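Local atomic coordinates of ribonuclease VapC (Haemophilus influenzae, PDB entry 6NKL), a protein that probably acts as the toxin of a toxin-antitoxin pair, a magnesium-dependent ribonuclease of the PIN-domain family that cleaves RNA. Residues I2-T7 with L100-H105; N110-T115 with D126-D131. All coordinates share one frame; numbering follows the deposited sequence.

Contact 1: residues I2-T7 with L100-H105; sequences IYMLDT and LWIACH
Met4 and Ile102 meet where helix 97-109 packs on strand 2-5 of the parallel sheet in a PIN domain. The broad part of the contact lies at Met4, whose side chain points from the strand toward the helix. Its CG is anti to the backbone N (chi1 176°) and the chain runs out straight, then bends at chi3 (-75°), which lays CE over one face of the His105 ring. CE is 3.9 Å from the ring centroid, a CH-pi contact offset toward the rim. A flexible, unbranched thioether suits this place, because it can reach from the strand to the helix and still lie on a flat ring. The imidazole has a polar side as well: His105 ND1 is hydrogen-bonded to Ser37 OG of strand 33-37.

Past the end of strand 2-5, at the start of helix 7-15, the contact is sparser, though equally buried: Asp6 and Thr7 each touch through one atom. Asp6, a predicted magnesium ligand, offers CB to Ile102 CG2; its OD1 caps Ile9 N and OD2 bonds to Thr115 OG1. Thr7 OG1 is hydrogen-bonded to Thr40 OG1 and Glu43 OE1, and the other arm of branched Ile102 merely packs against it, CD1 lying 3.5 Å from OG1.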
loop_
_atom_site.group_PDB
_atom_site.type_symbol
_atom_site.label_atom_id
_atom_site.label_comp_id
_atom_site.label_asym_id
_atom_site.label_seq_id
_atom_site.Cartn_x
_atom_site.Cartn_y
_atom_site.Cartn_z
ATOM N N ILE B 2 18.925 4.482 -7.215
ATOM C CA ILE B 2 17.830 4.926 -6.368
ATOM C C ILE B 2 17.910 4.161 -5.063
ATOM O O ILE B 2 17.785 2.932 -5.050
ATOM C CB ILE B 2 16.471 4.722 -7.035
ATOM C CG1 ILE B 2 16.349 5.581 -8.296
ATOM C CG2 ILE B 2 15.378 5.057 -6.017
ATOM C CD1 ILE B 2 15.138 5.221 -9.123
ATOM N N TYR B 3 18.151 4.897 -3.988
ATOM C CA TYR B 3 18.179 4.393 -2.624
ATOM C C TYR B 3 16.890 4.803 -1.901
ATOM O O TYR B 3 16.643 6.001 -1.673
ATOM C CB TYR B 3 19.403 4.967 -1.903
ATOM C CG TYR B 3 20.754 4.425 -2.383
ATOM C CD1 TYR B 3 21.197 3.176 -1.974
ATOM C CD2 TYR B 3 21.592 5.173 -3.211
ATOM C CE1 TYR B 3 22.415 2.672 -2.395
ATOM C CE2 TYR B 3 22.833 4.662 -3.633
ATOM C CZ TYR B 3 23.230 3.419 -3.207
ATOM O OH TYR B 3 24.426 2.863 -3.604
ATOM N N MET B 4 16.098 3.816 -1.491
ATOM C CA MET B 4 14.815 4.045 -0.816
ATOM C C MET B 4 14.990 3.749 0.673
ATOM O O MET B 4 15.224 2.607 1.065
ATOM C CB MET B 4 13.710 3.176 -1.422
ATOM C CG MET B 4 12.336 3.266 -0.707
ATOM S SD MET B 4 11.006 2.386 -1.557
ATOM C CE MET B 4 10.676 3.518 -2.930
ATOM N N LEU B 5 14.865 4.774 1.494
ATOM C CA LEU B 5 14.987 4.615 2.933
ATOM C C LEU B 5 13.659 4.121 3.482
ATOM O O LEU B 5 12.623 4.781 3.303
ATOM C CB LEU B 5 15.358 5.928 3.608
ATOM C CG LEU B 5 16.465 6.784 3.019
ATOM C CD1 LEU B 5 16.729 7.870 4.039
ATOM C CD2 LEU B 5 17.673 5.972 2.753
ATOM N N ASP B 6 13.696 2.991 4.166
ATOM C CA ASP B 6 12.483 2.431 4.729
ATOM C C ASP B 6 12.150 3.154 6.042
ATOM O O ASP B 6 12.885 4.014 6.523
ATOM C CB ASP B 6 12.640 0.921 4.888
ATOM C CG ASP B 6 13.227 0.501 6.232
ATOM O OD1 ASP B 6 13.946 1.309 6.880
ATOM O OD2 ASP B 6 12.971 -0.683 6.628
ATOM N N THR B 7 11.032 2.781 6.645
ATOM C CA THR B 7 10.568 3.466 7.850
ATOM C C THR B 7 11.503 3.236 9.033
ATOM O O THR B 7 11.700 4.138 9.847
ATOM C CB THR B 7 9.162 2.977 8.182
ATOM O OG1 THR B 7 8.333 3.095 7.018
ATOM C CG2 THR B 7 8.571 3.760 9.346
ATOM N N LEU B 100 6.105 -4.919 3.570
ATOM C CA LEU B 100 6.000 -5.616 2.293
ATOM C C LEU B 100 5.708 -4.649 1.163
ATOM O O LEU B 100 6.304 -4.747 0.088
ATOM C CB LEU B 100 4.906 -6.666 2.343
ATOM C CG LEU B 100 4.723 -7.502 1.085
ATOM C CD1 LEU B 100 6.012 -8.244 0.765
ATOM C CD2 LEU B 100 3.590 -8.481 1.311
ATOM N N TRP B 101 4.763 -3.728 1.370
ATOM C CA TRP B 101 4.499 -2.732 0.339
ATOM C C TRP B 101 5.777 -1.966 0.018
ATOM O O TRP B 101 6.079 -1.728 -1.145
ATOM C CB TRP B 101 3.378 -1.786 0.777
ATOM C CG TRP B 101 2.017 -2.333 0.532
ATOM C CD1 TRP B 101 1.110 -2.755 1.471
ATOM C CD2 TRP B 101 1.391 -2.520 -0.739
ATOM N NE1 TRP B 101 -0.043 -3.178 0.860
ATOM C CE2 TRP B 101 0.107 -3.051 -0.498
ATOM C CE3 TRP B 101 1.795 -2.298 -2.058
ATOM C CZ2 TRP B 101 -0.763 -3.358 -1.527
ATOM C CZ3 TRP B 101 0.934 -2.600 -3.070
ATOM C CH2 TRP B 101 -0.334 -3.128 -2.805
ATOM N N ILE B 102 6.572 -1.636 1.040
ATOM C CA ILE B 102 7.786 -0.855 0.838
ATOM C C ILE B 102 8.785 -1.652 0.011
ATOM O O ILE B 102 9.318 -1.161 -0.996
ATOM C CB ILE B 102 8.357 -0.431 2.206
ATOM C CG1 ILE B 102 7.452 0.601 2.858
ATOM C CG2 ILE B 102 9.759 0.205 2.098
ATOM C CD1 ILE B 102 7.808 0.860 4.317
ATOM N N ALA B 103 8.972 -2.926 0.366
ATOM C CA ALA B 103 9.867 -3.792 -0.399
ATOM C C ALA B 103 9.432 -3.872 -1.856
ATOM O O ALA B 103 10.253 -3.755 -2.778
ATOM C CB ALA B 103 9.917 -5.186 0.235
ATOM N N CYS B 104 8.132 -4.073 -2.088
ATOM C CA CYS B 104 7.649 -4.182 -3.455
ATOM C C CYS B 104 7.794 -2.858 -4.188
ATOM O O CYS B 104 8.016 -2.846 -5.403
ATOM C CB CYS B 104 6.186 -4.643 -3.463
ATOM S SG CYS B 104 6.041 -6.329 -2.842
ATOM N N HIS B 105 7.641 -1.734 -3.483
ATOM C CA HIS B 105 7.931 -0.448 -4.109
ATOM C C HIS B 105 9.367 -0.401 -4.616
ATOM O O HIS B 105 9.621 -0.062 -5.780
ATOM C CB HIS B 105 7.690 0.673 -3.140
ATOM C CG HIS B 105 7.366 1.970 -3.801
ATOM N ND1 HIS B 105 6.757 3.013 -3.130
ATOM C CD2 HIS B 105 7.571 2.405 -5.068
ATOM C CE1 HIS B 105 6.567 4.018 -3.970
ATOM N NE2 HIS B 105 7.071 3.684 -5.143
#

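Contact 2: residues N110-T115 with D126-D131; sequences NAVLIT and DLQWQD
Leu113 N donates to Gln128 O at 2.8 Å in a nearly straight bond (170°), the first rung of a parallel pairing between strands 112-115 and 128-131 at one edge of the PIN-domain sheet. Leu113 O then accepts from Gln130 N, and Gln130 O accepts from Thr115 N, so the backbone of Leu113 bonds to the residues before and after Trp129, as parallel strands require. Trp129 CA also brings its hydrogen to Leu113 O.

On the face of Val112 and Ile114, glutamines shield aliphatic side chains. Gln130 can be followed outward: CB lies 4.0 Å from Ile114 CD1, CG and CD pass Val112 CG1, and NE2 ends 3.7 Å from that same methyl, while OE1 bonds to the indole NE1 of Trp132. A long amide suits this rim because its methylenes cover valine and isoleucine while its tip stays polar. Gln128 crosses Val112 at about a right angle, its CB 4.1 Å from Val112 CG2, and its NE2 makes a weak bond to Asn110 OD1.

The other face carries Leu113, Trp129 and Thr115. The Thr115 rotamer sets OG1 anti to the backbone N, where it bonds to Asp6 OD2, while CG2 lies 3.4 Å from Trp129 CE3, approaching the indole obliquely.

Before the regular ladder, one water donates to Ala111 O (2.6 Å) and accepts from Gln128 N (2.9 Å), bridging the two backbones. The chemistry thus changes along the pair, from amides and water at the Asn110 end to direct backbone bonds and a threonine whose hydroxyl probably helps to orient the carboxylate of Asp6, a predicted magnesium ligand.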
loop_
_atom_site.group_PDB
_atom_site.type_symbol
_atom_site.label_atom_id
_atom_site.label_comp_id
_atom_site.label_asym_id
_atom_site.label_seq_id
_atom_site.Cartn_x
_atom_site.Cartn_y
_atom_site.Cartn_z
ATOM N N ASN B 110 13.383 -0.938 -9.255
ATOM C CA ASN B 110 14.738 -1.488 -9.091
ATOM C C ASN B 110 15.614 -0.585 -8.218
ATOM O O ASN B 110 16.781 -0.308 -8.507
ATOM C CB ASN B 110 15.380 -1.762 -10.449
ATOM C CG ASN B 110 16.516 -2.766 -10.364
ATOM O OD1 ASN B 110 16.464 -3.743 -9.608
ATOM N ND2 ASN B 110 17.567 -2.510 -11.125
ATOM N N ALA B 111 15.048 -0.179 -7.091
ATOM C CA ALA B 111 15.775 0.574 -6.090
ATOM C C ALA B 111 16.465 -0.367 -5.118
ATOM O O ALA B 111 16.120 -1.544 -4.982
ATOM C CB ALA B 111 14.835 1.503 -5.319
ATOM N N VAL B 112 17.467 0.169 -4.442
ATOM C CA VAL B 112 18.095 -0.510 -3.315
ATOM C C VAL B 112 17.375 -0.031 -2.059
ATOM O O VAL B 112 17.301 1.170 -1.809
ATOM C CB VAL B 112 19.595 -0.191 -3.251
ATOM C CG1 VAL B 112 20.227 -0.743 -1.984
ATOM C CG2 VAL B 112 20.309 -0.755 -4.508
ATOM N N LEU B 113 16.813 -0.946 -1.287
ATOM C CA LEU B 113 16.088 -0.549 -0.083
ATOM C C LEU B 113 17.059 -0.492 1.091
ATOM O O LEU B 113 17.788 -1.455 1.348
ATOM C CB LEU B 113 14.937 -1.512 0.212
ATOM C CG LEU B 113 14.026 -1.159 1.393
ATOM C CD1 LEU B 113 13.170 0.067 1.067
ATOM C CD2 LEU B 113 13.134 -2.319 1.785
ATOM N N ILE B 114 17.064 0.648 1.787
ATOM C CA ILE B 114 17.912 0.892 2.949
ATOM C C ILE B 114 17.092 0.701 4.215
ATOM O O ILE B 114 16.064 1.362 4.400
ATOM C CB ILE B 114 18.502 2.308 2.938
ATOM C CG1 ILE B 114 19.269 2.607 1.655
ATOM C CG2 ILE B 114 19.449 2.455 4.115
ATOM C CD1 ILE B 114 20.236 1.534 1.259
ATOM N N THR B 115 17.573 -0.148 5.116
ATOM C CA THR B 115 16.773 -0.565 6.248
ATOM C C THR B 115 17.639 -0.580 7.513
ATOM O O THR B 115 18.833 -0.261 7.489
ATOM C CB THR B 115 16.142 -1.929 5.953
ATOM O OG1 THR B 115 15.283 -2.306 7.024
ATOM C CG2 THR B 115 17.202 -2.932 5.817
ATOM N N ASP B 126 14.623 -11.427 -4.616
ATOM C CA ASP B 126 15.058 -10.490 -5.649
ATOM C C ASP B 126 15.119 -9.033 -5.176
ATOM O O ASP B 126 15.363 -8.130 -5.989
ATOM C CB ASP B 126 14.179 -10.617 -6.898
ATOM C CG ASP B 126 12.758 -10.174 -6.690
ATOM O OD1 ASP B 126 12.150 -9.703 -7.696
ATOM O OD2 ASP B 126 12.237 -10.317 -5.561
ATOM N N LEU B 127 14.949 -8.790 -3.883
ATOM C CA LEU B 127 15.056 -7.445 -3.342
ATOM C C LEU B 127 16.516 -7.090 -3.142
ATOM O O LEU B 127 17.257 -7.840 -2.507
ATOM C CB LEU B 127 14.310 -7.355 -2.011
ATOM C CG LEU B 127 14.443 -6.047 -1.254
ATOM C CD1 LEU B 127 13.878 -4.943 -2.090
ATOM C CD2 LEU B 127 13.712 -6.162 0.058
ATOM N N GLN B 128 16.917 -5.939 -3.652
ATOM C CA GLN B 128 18.221 -5.378 -3.329
ATOM C C GLN B 128 18.075 -4.493 -2.090
ATOM O O GLN B 128 17.291 -3.539 -2.091
ATOM C CB GLN B 128 18.753 -4.582 -4.519
ATOM C CG GLN B 128 18.846 -5.406 -5.816
ATOM C CD GLN B 128 19.500 -4.618 -6.920
ATOM O OE1 GLN B 128 20.656 -4.213 -6.802
ATOM N NE2 GLN B 128 18.761 -4.381 -8.000
ATOM N N TRP B 129 18.801 -4.815 -1.025
ATOM C CA TRP B 129 18.715 -3.999 0.167
ATOM C C TRP B 129 20.021 -4.038 0.945
ATOM O O TRP B 129 20.898 -4.888 0.728
ATOM C CB TRP B 129 17.548 -4.434 1.053
ATOM C CG TRP B 129 17.706 -5.817 1.522
ATOM C CD1 TRP B 129 17.523 -6.949 0.800
ATOM C CD2 TRP B 129 18.118 -6.223 2.821
ATOM N NE1 TRP B 129 17.778 -8.045 1.576
ATOM C CE2 TRP B 129 18.139 -7.629 2.827
ATOM C CE3 TRP B 129 18.441 -5.534 3.993
ATOM C CZ2 TRP B 129 18.495 -8.367 3.957
ATOM C CZ3 TRP B 129 18.799 -6.257 5.113
ATOM C CH2 TRP B 129 18.816 -7.664 5.089
ATOM N N GLN B 130 20.129 -3.069 1.844
ATOM C CA GLN B 130 21.310 -2.827 2.645
ATOM C C GLN B 130 20.854 -2.245 3.967
ATOM O O GLN B 130 19.891 -1.476 4.012
ATOM C CB GLN B 130 22.278 -1.855 1.980
ATOM C CG GLN B 130 22.795 -2.393 0.630
ATOM C CD GLN B 130 23.609 -1.378 -0.159
ATOM O OE1 GLN B 130 24.050 -0.361 0.375
ATOM N NE2 GLN B 130 23.785 -1.646 -1.453
ATOM N N ASP B 131 21.561 -2.615 5.031
ATOM C CA ASP B 131 21.384 -2.045 6.368
ATOM C C ASP B 131 22.530 -1.057 6.536
ATOM O O ASP B 131 23.679 -1.455 6.713
ATOM C CB ASP B 131 21.387 -3.143 7.434
ATOM C CG ASP B 131 21.156 -2.608 8.844
ATOM O OD1 ASP B 131 21.618 -1.474 9.102
ATOM O OD2 ASP B 131 20.523 -3.311 9.683
HETATM O O HOH W 1 15.194 -5.305 -7.975
HETATM O O HOH W 2 15.380 -4.026 -5.168
#

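How the contacts relate
The two contacts lie side by side in the PIN domain, their centres about 7 Å apart, and follow each other in series along the chain. Helix 97-109, which supplies the second half of contact 1, leads directly into strand 112-115 of contact 2. Strands 2-5 and 112-115 are neighbours in the parallel sheet, and Met4 O probably bonds to Ile114 N, as Ile2 O does to Val112 N. Contact 1 therefore joins a helix to the central strand, whereas contact 2 adds an edge strand, 128-131. Leu113 packs against both Met4 and Ile102, tying the layers together. Thr115 and Ile102 bring the contacts close to the predicted magnesium ligands, Asp6 and Asp99 respectively.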